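Local coordinates for protein succinate-semialdehyde dehydrogenase (Synechococcus sp., PDB 4ITA) that probably oxidises succinic semialdehyde to succinate, passing the hydride to NADP+, at residues V154-S159 and L185-S190; G124-V129 and A203-G208. One frame throughout, in Å; residues are numbered along the deposited sequence.

Contact 1: V154-S159 and L185-S190. With NDP (NADPH dihydro-nicotinamide-adenine-dinucleotide phosphate), chain C; EDO (1,2-ethanediol), chain H.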
# COMPACT_ATOMS: atom_id res chain seq x y z
N VAL A 154 -1.28 -17.68 5.35
CA VAL A 154 -1.74 -18.15 6.65
C VAL A 154 -2.94 -17.30 7.03
O VAL A 154 -2.91 -16.08 6.90
CB VAL A 154 -0.62 -18.14 7.74
CG1 VAL A 154 0.45 -19.17 7.39
CG2 VAL A 154 -0.00 -16.74 7.89
N LEU A 155 -4.00 -17.97 7.47
CA LEU A 155 -5.26 -17.31 7.81
C LEU A 155 -5.50 -17.32 9.31
O LEU A 155 -5.50 -18.38 9.93
CB LEU A 155 -6.42 -18.05 7.14
CG LEU A 155 -7.83 -17.71 7.62
CD1 LEU A 155 -8.23 -16.28 7.28
CD2 LEU A 155 -8.85 -18.71 7.06
N LYS A 156 -5.70 -16.14 9.88
CA LYS A 156 -6.25 -16.03 11.22
C LYS A 156 -7.69 -15.56 11.05
O LYS A 156 -7.96 -14.39 10.75
CB LYS A 156 -5.44 -15.05 12.09
CG LYS A 156 -5.96 -14.92 13.52
CD LYS A 156 -6.86 -13.69 13.74
CE LYS A 156 -7.35 -13.58 15.19
NZ LYS A 156 -8.37 -14.62 15.54
N HIS A 157 -8.61 -16.50 11.19
CA HIS A 157 -10.03 -16.20 11.06
C HIS A 157 -10.57 -15.76 12.41
O HIS A 157 -9.89 -15.86 13.44
CB HIS A 157 -10.79 -17.42 10.52
CG HIS A 157 -11.90 -17.07 9.57
ND1 HIS A 157 -12.61 -15.89 9.65
CD2 HIS A 157 -12.41 -17.76 8.52
CE1 HIS A 157 -13.51 -15.86 8.69
NE2 HIS A 157 -13.41 -16.98 7.99
N ALA A 158 -11.80 -15.27 12.41
CA ALA A 158 -12.46 -14.86 13.64
C ALA A 158 -12.61 -16.07 14.56
O ALA A 158 -12.79 -17.20 14.10
CB ALA A 158 -13.81 -14.27 13.32
N SER A 159 -12.55 -15.83 15.87
CA SER A 159 -12.53 -16.92 16.84
C SER A 159 -13.85 -17.68 16.95
O SER A 159 -13.89 -18.78 17.52
CB SER A 159 -12.12 -16.39 18.21
OG SER A 159 -10.73 -16.12 18.25
N LEU A 185 -4.83 -20.88 10.86
CA LEU A 185 -4.26 -20.78 12.21
C LEU A 185 -5.39 -20.57 13.20
O LEU A 185 -6.02 -19.51 13.21
CB LEU A 185 -3.27 -19.62 12.31
CG LEU A 185 -2.17 -19.56 11.25
CD1 LEU A 185 -1.27 -18.36 11.51
CD2 LEU A 185 -1.35 -20.84 11.22
N LEU A 186 -5.64 -21.58 14.03
CA LEU A 186 -6.61 -21.43 15.11
C LEU A 186 -5.94 -20.68 16.25
O LEU A 186 -5.39 -21.28 17.17
CB LEU A 186 -7.13 -22.79 15.58
CG LEU A 186 -7.96 -23.56 14.54
CD1 LEU A 186 -8.52 -24.84 15.18
CD2 LEU A 186 -9.07 -22.71 13.95
N ILE A 187 -5.94 -19.35 16.14
CA ILE A 187 -5.27 -18.49 17.11
C ILE A 187 -6.11 -17.27 17.42
O ILE A 187 -6.96 -16.87 16.61
CB ILE A 187 -3.87 -18.04 16.60
CG1 ILE A 187 -3.98 -17.16 15.35
CG2 ILE A 187 -2.95 -19.24 16.39
CD1 ILE A 187 -2.64 -16.60 14.86
N GLY A 188 -5.88 -16.69 18.59
CA GLY A 188 -6.60 -15.51 19.02
C GLY A 188 -5.93 -14.24 18.55
O GLY A 188 -4.82 -14.25 18.01
N ALA A 189 -6.60 -13.11 18.80
CA ALA A 189 -6.08 -11.82 18.38
C ALA A 189 -4.70 -11.50 18.95
O ALA A 189 -3.86 -10.91 18.27
CB ALA A 189 -7.08 -10.71 18.72
N SER A 190 -4.46 -11.91 20.20
CA SER A 190 -3.18 -11.63 20.85
C SER A 190 -1.99 -12.36 20.21
O SER A 190 -0.84 -12.02 20.48
CB SER A 190 -3.23 -11.98 22.34
OG SER A 190 -3.36 -13.39 22.53
PA NDP C . -13.14 -7.40 14.55
O1A NDP C . -12.20 -6.35 14.05
O2A NDP C . -13.48 -7.47 16.02
O5B NDP C . -12.56 -8.83 14.14
C5B NDP C . -12.11 -9.12 12.80
C4B NDP C . -10.88 -10.02 12.83
O4B NDP C . -9.80 -9.31 13.45
C3B NDP C . -11.07 -11.28 13.67
O3B NDP C . -10.27 -12.33 13.12
C2B NDP C . -10.50 -10.87 15.02
O2B NDP C . -10.05 -11.96 15.80
C1B NDP C . -9.31 -10.07 14.56
N9A NDP C . -8.80 -9.09 15.52
C8A NDP C . -9.50 -8.31 16.37
N7A NDP C . -8.65 -7.51 17.07
C5A NDP C . -7.41 -7.76 16.64
C6A NDP C . -6.05 -7.28 16.94
N6A NDP C . -5.86 -6.33 17.86
N1A NDP C . -5.03 -7.83 16.25
C2A NDP C . -5.21 -8.78 15.32
N3A NDP C . -6.41 -9.27 15.00
C4A NDP C . -7.52 -8.80 15.62
O3 NDP C . -14.46 -7.22 13.61
PN NDP C . -16.05 -7.42 13.87
O1N NDP C . -16.47 -6.90 15.22
O2N NDP C . -16.39 -8.82 13.44
O5D NDP C . -16.65 -6.41 12.77
C5D NDP C . -16.47 -6.65 11.38
C4D NDP C . -15.96 -5.39 10.70
O4D NDP C . -15.40 -5.72 9.42
C3D NDP C . -17.06 -4.39 10.42
O3D NDP C . -16.61 -3.06 10.72
C2D NDP C . -17.31 -4.60 8.94
O2D NDP C . -17.92 -3.45 8.36
C1D NDP C . -15.90 -4.83 8.43
N1N NDP C . -15.94 -5.45 7.10
C2N NDP C . -15.18 -4.98 6.10
C3N NDP C . -15.53 -5.23 4.78
C7N NDP C . -14.69 -4.74 3.64
O7N NDP C . -14.44 -5.52 2.72
N7N NDP C . -14.24 -3.48 3.63
C4N NDP C . -16.79 -5.99 4.44
C5N NDP C . -17.18 -6.82 5.58
C6N NDP C . -16.74 -6.51 6.86
P2B NDP C . -10.92 -12.54 17.02
O1X NDP C . -10.04 -13.65 17.54
O2X NDP C . -11.09 -11.41 18.01
O3X NDP C . -12.22 -13.05 16.47
C1 EDO H . 0.82 -16.54 22.72
O1 EDO H . 0.54 -16.93 21.37
C2 EDO H . 0.30 -15.13 22.97
O2 EDO H . -1.13 -15.14 23.03
O HOH W 1 -8.51 -19.27 12.01
O HOH W 2 -9.15 -18.20 15.19

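Contact 2: G124-V129 and A203-G208. With NDP (NADPH dihydro-nicotinamide-adenine-dinucleotide phosphate), chain C.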
# COMPACT_ATOMS: atom_id res chain seq x y z
N GLY A 124 5.83 -14.03 -1.00
CA GLY A 124 6.08 -15.08 -0.03
C GLY A 124 4.85 -15.33 0.82
O GLY A 124 3.73 -15.38 0.31
N ILE A 125 5.05 -15.47 2.13
CA ILE A 125 3.93 -15.71 3.03
C ILE A 125 3.13 -14.43 3.28
O ILE A 125 3.67 -13.42 3.74
CB ILE A 125 4.40 -16.24 4.40
CG1 ILE A 125 5.25 -17.51 4.25
CG2 ILE A 125 3.21 -16.50 5.30
CD1 ILE A 125 5.90 -17.94 5.57
N LEU A 126 1.83 -14.51 3.01
CA LEU A 126 0.87 -13.45 3.33
C LEU A 126 0.03 -13.88 4.53
O LEU A 126 -0.53 -14.98 4.55
CB LEU A 126 -0.06 -13.21 2.13
CG LEU A 126 -1.29 -12.32 2.30
CD1 LEU A 126 -0.90 -10.87 2.60
CD2 LEU A 126 -2.15 -12.37 1.04
N LEU A 127 -0.03 -13.01 5.54
CA LEU A 127 -0.96 -13.17 6.64
C LEU A 127 -2.28 -12.50 6.29
O LEU A 127 -2.30 -11.35 5.86
CB LEU A 127 -0.42 -12.52 7.92
CG LEU A 127 -1.43 -12.25 9.04
CD1 LEU A 127 -1.99 -13.53 9.63
CD2 LEU A 127 -0.79 -11.42 10.12
N ALA A 128 -3.38 -13.22 6.49
CA ALA A 128 -4.71 -12.65 6.37
C ALA A 128 -5.48 -12.79 7.68
O ALA A 128 -5.55 -13.87 8.26
CB ALA A 128 -5.47 -13.33 5.28
N VAL A 129 -6.06 -11.68 8.13
CA VAL A 129 -6.92 -11.65 9.30
C VAL A 129 -8.33 -11.32 8.82
O VAL A 129 -8.54 -10.28 8.17
CB VAL A 129 -6.45 -10.61 10.33
CG1 VAL A 129 -7.44 -10.50 11.49
CG2 VAL A 129 -5.06 -10.96 10.84
N ALA A 203 3.87 -9.79 4.24
CA ALA A 203 2.79 -8.85 4.00
C ALA A 203 1.59 -9.28 4.83
O ALA A 203 1.51 -10.43 5.25
CB ALA A 203 2.43 -8.83 2.53
N ALA A 204 0.67 -8.36 5.06
CA ALA A 204 -0.53 -8.69 5.83
C ALA A 204 -1.74 -7.94 5.32
O ALA A 204 -1.66 -6.77 4.93
CB ALA A 204 -0.31 -8.42 7.30
N THR A 205 -2.88 -8.62 5.34
CA THR A 205 -4.14 -8.04 4.94
C THR A 205 -5.17 -8.30 6.04
O THR A 205 -5.19 -9.36 6.67
CB THR A 205 -4.59 -8.61 3.57
OG1 THR A 205 -5.73 -7.88 3.09
CG2 THR A 205 -4.91 -10.09 3.65
N LEU A 206 -6.01 -7.30 6.31
CA LEU A 206 -7.05 -7.46 7.32
C LEU A 206 -8.36 -6.89 6.83
O LEU A 206 -8.41 -5.78 6.28
CB LEU A 206 -6.65 -6.79 8.64
CG LEU A 206 -7.62 -6.93 9.81
CD1 LEU A 206 -6.89 -7.00 11.15
CD2 LEU A 206 -8.63 -5.76 9.87
N THR A 207 -9.42 -7.67 7.03
CA THR A 207 -10.79 -7.20 6.88
C THR A 207 -11.42 -7.28 8.27
O THR A 207 -11.35 -8.31 8.93
CB THR A 207 -11.55 -8.08 5.87
OG1 THR A 207 -10.90 -8.00 4.60
CG2 THR A 207 -13.00 -7.61 5.74
N GLY A 208 -11.98 -6.17 8.73
CA GLY A 208 -12.45 -6.10 10.10
C GLY A 208 -12.72 -4.69 10.57
O GLY A 208 -12.93 -3.79 9.76
PA NDP C . -13.14 -7.40 14.55
O1A NDP C . -12.20 -6.35 14.05
O2A NDP C . -13.48 -7.47 16.02
O5B NDP C . -12.56 -8.83 14.14
C5B NDP C . -12.11 -9.12 12.80
C4B NDP C . -10.88 -10.02 12.83
O4B NDP C . -9.80 -9.31 13.45
C3B NDP C . -11.07 -11.28 13.67
O3B NDP C . -10.27 -12.33 13.12
C2B NDP C . -10.50 -10.87 15.02
O2B NDP C . -10.05 -11.96 15.80
C1B NDP C . -9.31 -10.07 14.56
N9A NDP C . -8.80 -9.09 15.52
C8A NDP C . -9.50 -8.31 16.37
N7A NDP C . -8.65 -7.51 17.07
C5A NDP C . -7.41 -7.76 16.64
C6A NDP C . -6.05 -7.28 16.94
N6A NDP C . -5.86 -6.33 17.86
N1A NDP C . -5.03 -7.83 16.25
C2A NDP C . -5.21 -8.78 15.32
N3A NDP C . -6.41 -9.27 15.00
C4A NDP C . -7.52 -8.80 15.62
O3 NDP C . -14.46 -7.22 13.61
PN NDP C . -16.05 -7.42 13.87
O1N NDP C . -16.47 -6.90 15.22
O2N NDP C . -16.39 -8.82 13.44
O5D NDP C . -16.65 -6.41 12.77
C5D NDP C . -16.47 -6.65 11.38
C4D NDP C . -15.96 -5.39 10.70
O4D NDP C . -15.40 -5.72 9.42
C3D NDP C . -17.06 -4.39 10.42
O3D NDP C . -16.61 -3.06 10.72
C2D NDP C . -17.31 -4.60 8.94
O2D NDP C . -17.92 -3.45 8.36
C1D NDP C . -15.90 -4.83 8.43
N1N NDP C . -15.94 -5.45 7.10
C2N NDP C . -15.18 -4.98 6.10
C3N NDP C . -15.53 -5.23 4.78
C7N NDP C . -14.69 -4.74 3.64
O7N NDP C . -14.44 -5.52 2.72
N7N NDP C . -14.24 -3.48 3.63
C4N NDP C . -16.79 -5.99 4.44
C5N NDP C . -17.18 -6.82 5.58
C6N NDP C . -16.74 -6.51 6.86
P2B NDP C . -10.92 -12.54 17.02
O1X NDP C . -10.04 -13.65 17.54
O2X NDP C . -11.09 -11.41 18.01
O3X NDP C . -12.22 -13.05 16.47

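Contact 1: V154-S159 and L185-S190
Lys156 passes its aliphatic chain across Ile187 and brings its amine to the backbone and the cofactor. CG stands anti to the backbone N (chi1 -179°), where it meets Ile187 CG1 at 3.5 Å; the two side chains cross obliquely. The chain then bends at chi2, and a second bend at chi4 turns NZ toward a cluster of oxygens. NZ donates to Ile187 O at 2.9 Å, tilted a little from that carbonyl plane, and also to His157 O. It also donates to the NADPH 2'-phosphate oxygen O1X, 2.8 Å from NZ; the bond to the ribose O2B is weak. Ser159 holds the same phosphate from the loop. Its OG donates to O1X at 2.7 Å, and its backbone N to O3X at 2.9 Å. From the other segment, Ala189 sets its CB 3.6 Å from C5A of the adenine. An alanine in place of Lys156 would probably leave the 2'-phosphate without this positive partner and Ile187 O without its NZ donor. Earlier along the strand, Leu185 CD1 packs on Val154 CB at 3.8 Å, and Leu185 N bonds to Leu155 O. Beyond that bond the chains spread apart, and two waters join them. One links His157 N to Leu185 O, the other His157 O to Ile187 O. Helix 24-41 touches Val154, Leu185 and Ile187. The arrangement is the adenosine 2'-phosphate site of an NADP-binding aldehyde dehydrogenase, formed where parallel strands of the Rossmann-type domain end in loops.

Contact 2: G124-V129 and A203-G208
Strands 125-129 and 203-207 run parallel, 18° apart, and pair Leu127 with Ala204, Ala128 with Thr205 and Val129 with Leu206. Leu127 and Val129 each give their N-H to one residue of the partner strand and take an N-H from another through their O. Of the four bonds, Thr205 N to Leu127 O measures 2.8 Å and Thr207 N to Val129 O 3.0 Å. On one face, Val129 and Leu206 carry the apolar packing. Val129 CG1 is anti to the backbone N (chi1 175°), where it reaches Leu206 CD1 at 3.6 Å. The same Val129 CG1 lies 3.3 Å from NDP O4B, in the adenosine ribose of NADPH. Leu216 of helix 210-222 packs on both residues. On the other face, Ala128 CB meets Thr205 CG2 at 3.7 Å, and Leu126 CD1 lies 3.9 Å from Ala203 CB. Phe142 of helix 137-149 touches Leu126 and Ala128. At the C-terminal end the strand meets the cofactor. Thr207 CG2 lies 3.4 Å from C2N of the nicotinamide, and Gly208 CA is 3.1 Å from O4D of the nicotinamide ribose. A CB on Gly208 would be crowded by C5B. This is part of the parallel core of a Rossmann-type sheet, with helices on both faces and the dinucleotide at the C-terminal strand ends.

Both contacts are buried and belong to one sheet. Strand 115-129 lies between strands 152-156 and 201-207. Contact 2 joins 115-129 to 201-207, and contact 1 joins the end of 152-156 to the end of strand 182-185 and the loop after it. Lys156 N lies 2.8 Å from Ala128 O, and Val154 N lies 2.9 Å from Leu126 O, both probable hydrogen bonds that tie the contacts together. Contact 2 is regular strand pairing with mostly apolar side chains. Contact 1 soon leaves the sheet for loops, where waters and polar groups do much of the joining, and some of its residues are partly exposed. Both reach NADPH: contact 1 at its phosphorylated adenosine end, contact 2 at both riboses and the nicotinamide.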